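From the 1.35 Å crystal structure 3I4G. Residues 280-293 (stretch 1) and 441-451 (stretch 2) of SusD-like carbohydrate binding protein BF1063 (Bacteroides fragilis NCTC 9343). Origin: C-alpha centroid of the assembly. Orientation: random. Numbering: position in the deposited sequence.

Stretch 1, residues 280-293: LVNPAADLYESYEF
Stretch 2 (441-451) RHERRIELAME

The selenomethionine M450 sits in the left-handed region (phi/psi 74/15), inside a type II turn from L448 to E451, and covers the apolar end of the contact. Its chi1-chi3 are all m, curling the side chain so that CE reaches V281 CG1 at 3.4 Å while SE lies 3.8 Å from L287 CD2 and 4.1 Å from P283 CG.

Stretch 1 runs as a strand (281-283), then A284 occupies the N-cap position, right before a helix that starts at A285; stretch 2 is helical over 441-447. CA pairs set the register: P283 CA to M450 CA is 7.9 Å, L287 CA to A449 CA is 7.9 Å, and Y291 CA to I446 CA is 6.6 Å. The two stretches of this one chain therefore run antiparallel.

R445 extends with chi1-chi3 all t, bringing its guanidinium edge-on to D286 (chi1 t): NH2 and NH1 both donate to D286 OD2, at 2.8 and 3.0 Å, forming a salt bridge. S290 CB covers one guanidinium face. H442 (chi1 t, chi2 -100°) donates from NE2 to S290 O at 2.8 Å, with the acceptor near the ring plane.

I446 (m, m) places CD1 4.0 Å from the Y291 ring centroid, 18° off the normal, a CH-pi contact. Although the CA-to-CB bond of Y291 points away, its ring returns, and water 1 links Y291 OH to I446 O, 2.7 Å from each. L287 (t, p) packs CD1 3.7 Å from A449 CB.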

# COMPACT_ATOMS: atom_id res chain seq x y z
N LEU A 280 12.07 -5.47 10.03
CA LEU A 280 11.50 -6.37 9.00
C LEU A 280 11.38 -5.70 7.63
O LEU A 280 11.54 -6.35 6.61
CB LEU A 280 10.15 -6.92 9.45
CG LEU A 280 9.51 -7.95 8.52
CD1 LEU A 280 10.45 -9.12 8.24
CD2 LEU A 280 8.18 -8.48 9.05
N VAL A 281 11.04 -4.40 7.60
CA VAL A 281 10.81 -3.61 6.36
C VAL A 281 12.09 -2.97 5.85
O VAL A 281 12.65 -2.15 6.53
CB VAL A 281 9.74 -2.53 6.58
CG1 VAL A 281 9.49 -1.78 5.28
CG2 VAL A 281 8.48 -3.16 7.13
N ASN A 282 12.60 -3.39 4.68
CA ASN A 282 13.91 -2.94 4.17
C ASN A 282 13.85 -2.37 2.74
O ASN A 282 13.81 -3.12 1.76
CB ASN A 282 14.89 -4.14 4.15
CG ASN A 282 15.12 -4.85 5.48
OD1 ASN A 282 15.66 -5.95 5.48
ND2 ASN A 282 14.81 -4.21 6.62
N PRO A 283 13.80 -1.03 2.59
CA PRO A 283 13.83 -0.44 1.25
C PRO A 283 15.04 -0.88 0.46
O PRO A 283 16.09 -1.14 1.01
CB PRO A 283 13.85 1.07 1.53
CG PRO A 283 13.20 1.20 2.90
CD PRO A 283 13.67 -0.03 3.65
N ALA A 284 14.88 -0.97 -0.85
CA ALA A 284 15.91 -1.40 -1.76
C ALA A 284 16.58 -0.27 -2.52
O ALA A 284 16.04 0.83 -2.68
CB ALA A 284 15.32 -2.36 -2.79
N ALA A 285 17.76 -0.55 -3.06
CA ALA A 285 18.51 0.41 -3.88
C ALA A 285 17.68 0.97 -5.02
O ALA A 285 17.80 2.14 -5.33
CB ALA A 285 19.81 -0.20 -4.45
N ASP A 286 16.88 0.15 -5.71
CA ASP A 286 16.17 0.67 -6.88
C ASP A 286 15.21 1.78 -6.50
O ASP A 286 14.98 2.70 -7.30
CB ASP A 286 15.44 -0.45 -7.61
CG ASP A 286 15.00 -0.04 -8.98
OD1 ASP A 286 15.85 0.17 -9.86
OD2 ASP A 286 13.77 0.03 -9.17
N LEU A 287 14.62 1.73 -5.29
CA LEU A 287 13.80 2.87 -4.83
C LEU A 287 14.71 4.06 -4.49
O LEU A 287 14.45 5.19 -4.92
CB LEU A 287 12.96 2.49 -3.62
CG LEU A 287 12.22 3.65 -2.95
CD1 LEU A 287 11.30 4.43 -3.92
CD2 LEU A 287 11.42 3.17 -1.72
N TYR A 288 15.74 3.84 -3.69
CA TYR A 288 16.69 4.90 -3.39
C TYR A 288 17.15 5.67 -4.63
O TYR A 288 17.23 6.90 -4.61
CB TYR A 288 17.92 4.35 -2.62
CG TYR A 288 19.04 5.34 -2.61
CD1 TYR A 288 18.95 6.48 -1.79
CD2 TYR A 288 20.16 5.22 -3.42
CE1 TYR A 288 19.94 7.43 -1.80
CE2 TYR A 288 21.16 6.21 -3.41
CZ TYR A 288 20.99 7.30 -2.60
OH TYR A 288 21.97 8.32 -2.55
N GLU A 289 17.44 4.96 -5.71
CA GLU A 289 17.93 5.54 -6.95
C GLU A 289 16.88 6.26 -7.78
O GLU A 289 17.22 6.97 -8.72
CB GLU A 289 18.55 4.43 -7.80
CG GLU A 289 19.78 3.81 -7.18
CD GLU A 289 20.15 2.47 -7.75
OE1 GLU A 289 19.58 2.05 -8.79
OE2 GLU A 289 21.01 1.81 -7.14
N SER A 290 15.61 6.09 -7.44
CA SER A 290 14.53 6.62 -8.26
C SER A 290 14.28 8.12 -8.04
O SER A 290 13.86 8.82 -8.97
CB SER A 290 13.25 5.78 -8.01
OG SER A 290 12.29 6.13 -9.01
N TYR A 291 14.53 8.62 -6.85
CA TYR A 291 14.25 9.99 -6.51
C TYR A 291 15.10 10.95 -7.36
O TYR A 291 16.29 10.72 -7.57
CB TYR A 291 14.54 10.26 -5.03
CG TYR A 291 13.66 9.50 -4.09
CD1 TYR A 291 12.47 10.00 -3.65
CD2 TYR A 291 14.05 8.27 -3.60
CE1 TYR A 291 11.64 9.29 -2.79
CE2 TYR A 291 13.25 7.56 -2.75
CZ TYR A 291 12.05 8.06 -2.34
OH TYR A 291 11.23 7.36 -1.47
N GLU A 292 14.51 12.00 -7.89
CA GLU A 292 15.29 12.99 -8.61
C GLU A 292 16.25 13.76 -7.73
O GLU A 292 16.15 13.76 -6.51
CB GLU A 292 14.34 13.97 -9.28
CG GLU A 292 13.49 13.34 -10.37
CD GLU A 292 12.21 14.11 -10.70
OE1 GLU A 292 12.00 15.24 -10.23
OE2 GLU A 292 11.43 13.58 -11.53
N PHE A 293 17.21 14.46 -8.36
CA PHE A 293 17.94 15.49 -7.68
C PHE A 293 16.94 16.63 -7.44
O PHE A 293 15.87 16.71 -8.06
CB PHE A 293 19.12 15.99 -8.52
CG PHE A 293 20.26 15.01 -8.60
CD1 PHE A 293 21.02 14.72 -7.47
CD2 PHE A 293 20.62 14.43 -9.80
CE1 PHE A 293 22.09 13.84 -7.57
CE2 PHE A 293 21.68 13.54 -9.87
CZ PHE A 293 22.40 13.25 -8.77
N ARG A 441 3.92 7.62 -14.06
CA ARG A 441 4.20 6.37 -13.35
C ARG A 441 5.32 6.56 -12.38
O ARG A 441 5.27 6.06 -11.25
CB ARG A 441 4.55 5.22 -14.31
CG ARG A 441 3.37 4.79 -15.13
CD ARG A 441 3.67 3.54 -15.90
NE ARG A 441 2.49 3.10 -16.67
CZ ARG A 441 2.47 2.01 -17.42
NH1 ARG A 441 3.57 1.29 -17.58
NH2 ARG A 441 1.34 1.65 -18.05
N HIS A 442 6.34 7.30 -12.80
CA HIS A 442 7.47 7.57 -11.92
C HIS A 442 7.05 8.45 -10.74
O HIS A 442 7.47 8.21 -9.59
CB HIS A 442 8.61 8.23 -12.69
CG HIS A 442 9.76 8.58 -11.83
ND1 HIS A 442 9.98 9.86 -11.36
CD2 HIS A 442 10.70 7.80 -11.26
CE1 HIS A 442 11.04 9.84 -10.55
NE2 HIS A 442 11.50 8.61 -10.50
N GLU A 443 6.26 9.49 -10.97
CA GLU A 443 5.85 10.35 -9.90
C GLU A 443 5.02 9.56 -8.90
O GLU A 443 5.15 9.76 -7.70
CB GLU A 443 5.07 11.56 -10.43
CG GLU A 443 4.80 12.59 -9.37
CD GLU A 443 6.08 13.27 -8.88
OE1 GLU A 443 7.07 13.43 -9.67
OE2 GLU A 443 6.11 13.70 -7.72
N ARG A 444 4.14 8.70 -9.38
CA ARG A 444 3.36 7.88 -8.55
C ARG A 444 4.26 6.98 -7.68
O ARG A 444 4.02 6.79 -6.48
CB ARG A 444 2.40 7.05 -9.41
CG ARG A 444 1.47 6.22 -8.67
CD ARG A 444 0.58 5.45 -9.69
NE ARG A 444 -0.30 4.58 -8.97
CZ ARG A 444 -1.55 4.82 -8.63
NH1 ARG A 444 -2.17 5.95 -8.99
NH2 ARG A 444 -2.17 3.91 -7.93
N ARG A 445 5.30 6.40 -8.26
CA ARG A 445 6.25 5.57 -7.51
C ARG A 445 6.86 6.35 -6.36
O ARG A 445 6.91 5.89 -5.22
CB ARG A 445 7.37 5.08 -8.43
CG ARG A 445 8.31 4.16 -7.74
CD ARG A 445 9.47 3.68 -8.55
NE ARG A 445 10.18 2.60 -7.80
CZ ARG A 445 11.27 1.99 -8.21
NH1 ARG A 445 11.87 2.31 -9.34
NH2 ARG A 445 11.80 1.05 -7.44
N ILE A 446 7.32 7.56 -6.64
CA ILE A 446 7.94 8.37 -5.61
C ILE A 446 6.96 8.83 -4.56
O ILE A 446 7.15 8.66 -3.35
CB ILE A 446 8.63 9.60 -6.25
CG1 ILE A 446 9.76 9.20 -7.20
CG2 ILE A 446 9.15 10.57 -5.16
CD1 ILE A 446 10.78 8.23 -6.63
N GLU A 447 5.82 9.35 -5.00
CA GLU A 447 4.84 9.89 -4.06
C GLU A 447 4.31 8.85 -3.09
O GLU A 447 4.16 9.13 -1.90
CB GLU A 447 3.70 10.54 -4.83
CG GLU A 447 2.60 11.07 -3.96
CD GLU A 447 2.98 12.21 -3.05
OE1 GLU A 447 4.02 12.85 -3.28
OE2 GLU A 447 2.23 12.46 -2.08
N LEU A 448 4.06 7.64 -3.59
CA LEU A 448 3.43 6.60 -2.79
C LEU A 448 4.39 5.55 -2.28
O LEU A 448 3.94 4.53 -1.75
CB LEU A 448 2.34 5.91 -3.63
CG LEU A 448 1.25 6.81 -4.18
CD1 LEU A 448 0.34 5.99 -5.14
CD2 LEU A 448 0.43 7.47 -3.07
N ALA A 449 5.68 5.79 -2.35
CA ALA A 449 6.65 4.78 -1.94
C ALA A 449 6.46 4.33 -0.50
O ALA A 449 6.30 5.13 0.43
CB ALA A 449 8.10 5.28 -2.17
N MSE A 450 6.53 3.01 -0.31
CA MSE A 450 6.44 2.32 0.98
C MSE A 450 5.03 2.28 1.54
O MSE A 450 4.87 1.88 2.70
CB MSE A 450 7.41 2.89 2.03
CG MSE A 450 8.87 2.90 1.58
SE MSE A 450 9.61 1.20 0.94
CE MSE A 450 9.18 0.17 2.53
N GLU A 451 4.00 2.58 0.73
CA GLU A 451 2.63 2.60 1.23
C GLU A 451 1.83 1.38 0.79
O GLU A 451 0.64 1.29 1.09
CB GLU A 451 1.90 3.87 0.77
CG GLU A 451 2.60 5.12 1.32
CD GLU A 451 1.97 6.43 0.93
OE1 GLU A 451 0.72 6.54 1.01
OE2 GLU A 451 2.74 7.36 0.57
O HOH W 1 8.86 8.58 -1.21
O HOH W 2 9.72 12.42 -9.48